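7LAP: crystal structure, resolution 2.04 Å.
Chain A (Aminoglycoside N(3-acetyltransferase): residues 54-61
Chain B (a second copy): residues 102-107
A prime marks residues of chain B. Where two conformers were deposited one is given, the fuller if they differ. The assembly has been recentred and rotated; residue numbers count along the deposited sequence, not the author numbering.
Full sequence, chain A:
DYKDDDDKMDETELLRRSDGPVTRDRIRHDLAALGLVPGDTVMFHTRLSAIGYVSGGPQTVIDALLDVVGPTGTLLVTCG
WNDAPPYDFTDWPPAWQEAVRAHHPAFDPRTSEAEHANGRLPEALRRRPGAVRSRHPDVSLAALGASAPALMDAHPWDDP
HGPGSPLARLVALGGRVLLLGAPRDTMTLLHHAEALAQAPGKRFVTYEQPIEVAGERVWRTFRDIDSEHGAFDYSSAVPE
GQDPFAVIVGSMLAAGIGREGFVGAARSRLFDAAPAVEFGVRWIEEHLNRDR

Chain A 54-61: VSGGPQTV
Chain B, residues 102-107: AHHPAF

The two stretches meet in a small, water-bridged van der Waals contact, burying 249 Å² in total, in which a glycine-containing turn and the first part of a helix in one copy receive His104′ and Pro105′ of the other, with no direct hydrogen bond between them. In chain A, Val54 to Gly57 form a type II turn closed by Gly57 N to Val54 O (3.2 Å); Ser55 has phi/psi -79/113 and Gly56 105/-4. The chain then runs into a helix through Pro58 to Val61. Thr60 (chi1 m) ties the two elements together, its OG1 donating to Ser55 O at 2.7 Å.

In chain B the helix gives way at His104′ (phi/psi -66/122) to an extended segment, with Pro105′ at -67/155 and Ala106′ at -67/148. The CA atoms of Ser55 and His104′ lie 5.5 Å apart and set the register. The His104′ ring (chi1 t, chi2 104°) covers the turn, with Gly56 CA over one face, its CE1 3.5 Å from Gly56 N and its ND1 3.7 Å from Ser55 CB.

Pro105′, in a C-gamma endo pucker, points toward chain A. Its CG sits 3.6 Å from Gly56 CA and 3.8 Å from Thr60 OG1, while its CB meets Gln59 OE1 at 3.3 Å. An ideal CB on Gly56 would fall 2.6 Å from Pro105′ CG, so this close approach depends on the bare glycine, which the turn's backbone angles also require.

Water supplies the polar links. Ser55 OG (chi1 97°, between wells) donates to water 1 (3.1 Å), which donates to His103′ O (2.7 Å). Gln59, extended with chi1 and chi2 both t and chi3 39°, reaches Ala106′ O through two waters: NE2 donates to water 2 (3.2 Å), which donates to Ala106′ O (2.6 Å), and water 3 donates to both Gln59 OE1 (2.6 Å) and Ala106′ O (2.9 Å).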

# COMPACT_ATOMS: atom_id res chain seq x y z
N VAL A 54 -16.62 -4.20 1.54
CA VAL A 54 -16.17 -4.42 2.91
C VAL A 54 -16.07 -3.05 3.57
O VAL A 54 -15.24 -2.22 3.16
CB VAL A 54 -14.84 -5.17 2.96
CG1 VAL A 54 -14.37 -5.29 4.40
CG2 VAL A 54 -14.99 -6.59 2.32
N SER A 55 -16.90 -2.78 4.56
CA SER A 55 -16.89 -1.45 5.16
C SER A 55 -15.70 -1.36 6.13
O SER A 55 -15.65 -2.07 7.14
CB SER A 55 -18.23 -1.15 5.82
OG SER A 55 -18.18 -1.41 7.21
N GLY A 56 -14.72 -0.53 5.79
CA GLY A 56 -13.48 -0.48 6.54
C GLY A 56 -12.30 -1.14 5.87
O GLY A 56 -11.21 -1.10 6.43
N GLY A 57 -12.49 -1.77 4.71
CA GLY A 57 -11.39 -2.37 3.98
C GLY A 57 -10.60 -3.45 4.71
O GLY A 57 -11.14 -4.25 5.48
N PRO A 58 -9.28 -3.49 4.46
CA PRO A 58 -8.45 -4.56 5.04
C PRO A 58 -8.50 -4.63 6.56
O PRO A 58 -8.42 -5.73 7.13
CB PRO A 58 -7.02 -4.21 4.56
CG PRO A 58 -7.23 -3.37 3.30
CD PRO A 58 -8.52 -2.59 3.56
N GLN A 59 -8.60 -3.48 7.24
CA GLN A 59 -8.64 -3.48 8.70
C GLN A 59 -9.78 -4.35 9.20
O GLN A 59 -9.65 -5.06 10.21
CB GLN A 59 -8.81 -2.06 9.25
CG GLN A 59 -8.76 -1.97 10.78
CD GLN A 59 -9.20 -0.61 11.39
OE1 GLN A 59 -10.14 0.02 10.92
NE2 GLN A 59 -8.53 -0.20 12.43
N THR A 60 -10.92 -4.30 8.51
CA THR A 60 -12.11 -5.05 8.91
C THR A 60 -11.91 -6.55 8.72
O THR A 60 -12.37 -7.34 9.56
CB THR A 60 -13.32 -4.54 8.13
OG1 THR A 60 -13.74 -3.27 8.64
CG2 THR A 60 -14.50 -5.50 8.22
N VAL A 61 -11.25 -6.96 7.64
CA VAL A 61 -10.93 -8.37 7.46
C VAL A 61 -10.05 -8.88 8.60
O VAL A 61 -10.32 -9.94 9.19
CB VAL A 61 -10.28 -8.62 6.08
CG1 VAL A 61 -9.92 -10.08 5.93
CG2 VAL A 61 -11.26 -8.25 4.96
N ALA B 102 -23.40 1.42 12.26
CA ALA B 102 -23.12 0.55 13.39
C ALA B 102 -21.73 -0.09 13.32
O ALA B 102 -21.14 -0.37 14.36
CB ALA B 102 -24.18 -0.55 13.47
N HIS B 103 -21.18 -0.32 12.12
CA HIS B 103 -20.01 -1.19 12.02
C HIS B 103 -18.80 -0.61 11.30
O HIS B 103 -17.73 -1.24 11.34
CB HIS B 103 -20.39 -2.52 11.33
CG HIS B 103 -21.49 -3.25 12.03
ND1 HIS B 103 -21.36 -3.72 13.32
CD2 HIS B 103 -22.76 -3.53 11.66
CE1 HIS B 103 -22.49 -4.28 13.70
NE2 HIS B 103 -23.36 -4.18 12.71
N HIS B 104 -18.92 0.52 10.62
CA HIS B 104 -17.74 1.08 9.96
C HIS B 104 -16.70 1.52 10.99
O HIS B 104 -17.01 2.34 11.85
CB HIS B 104 -18.11 2.25 9.06
CG HIS B 104 -17.04 2.58 8.06
ND1 HIS B 104 -17.14 2.25 6.74
CD2 HIS B 104 -15.84 3.19 8.21
CE1 HIS B 104 -16.06 2.67 6.10
NE2 HIS B 104 -15.25 3.24 6.98
N PRO B 105 -15.48 1.00 10.94
CA PRO B 105 -14.50 1.34 11.96
C PRO B 105 -14.09 2.81 11.90
O PRO B 105 -14.19 3.48 10.87
CB PRO B 105 -13.31 0.43 11.64
CG PRO B 105 -13.45 0.16 10.13
CD PRO B 105 -14.92 0.14 9.87
N ALA B 106 -13.64 3.32 13.05
CA ALA B 106 -13.14 4.68 13.14
C ALA B 106 -11.85 4.85 12.35
O ALA B 106 -11.01 3.94 12.30
CB ALA B 106 -12.85 5.04 14.60
N PHE B 107 -11.66 6.06 11.81
CA PHE B 107 -10.34 6.45 11.33
C PHE B 107 -9.29 6.24 12.42
O PHE B 107 -9.53 6.50 13.60
CB PHE B 107 -10.36 7.91 10.87
CG PHE B 107 -9.01 8.42 10.41
CD1 PHE B 107 -8.48 8.05 9.16
CD2 PHE B 107 -8.26 9.26 11.21
CE1 PHE B 107 -7.24 8.54 8.73
CE2 PHE B 107 -7.01 9.74 10.79
CZ PHE B 107 -6.50 9.38 9.56
O HOH W 1 -17.36 -3.24 9.55
O HOH W 2 -10.45 1.88 13.83
O HOH W 3 -10.03 2.44 10.07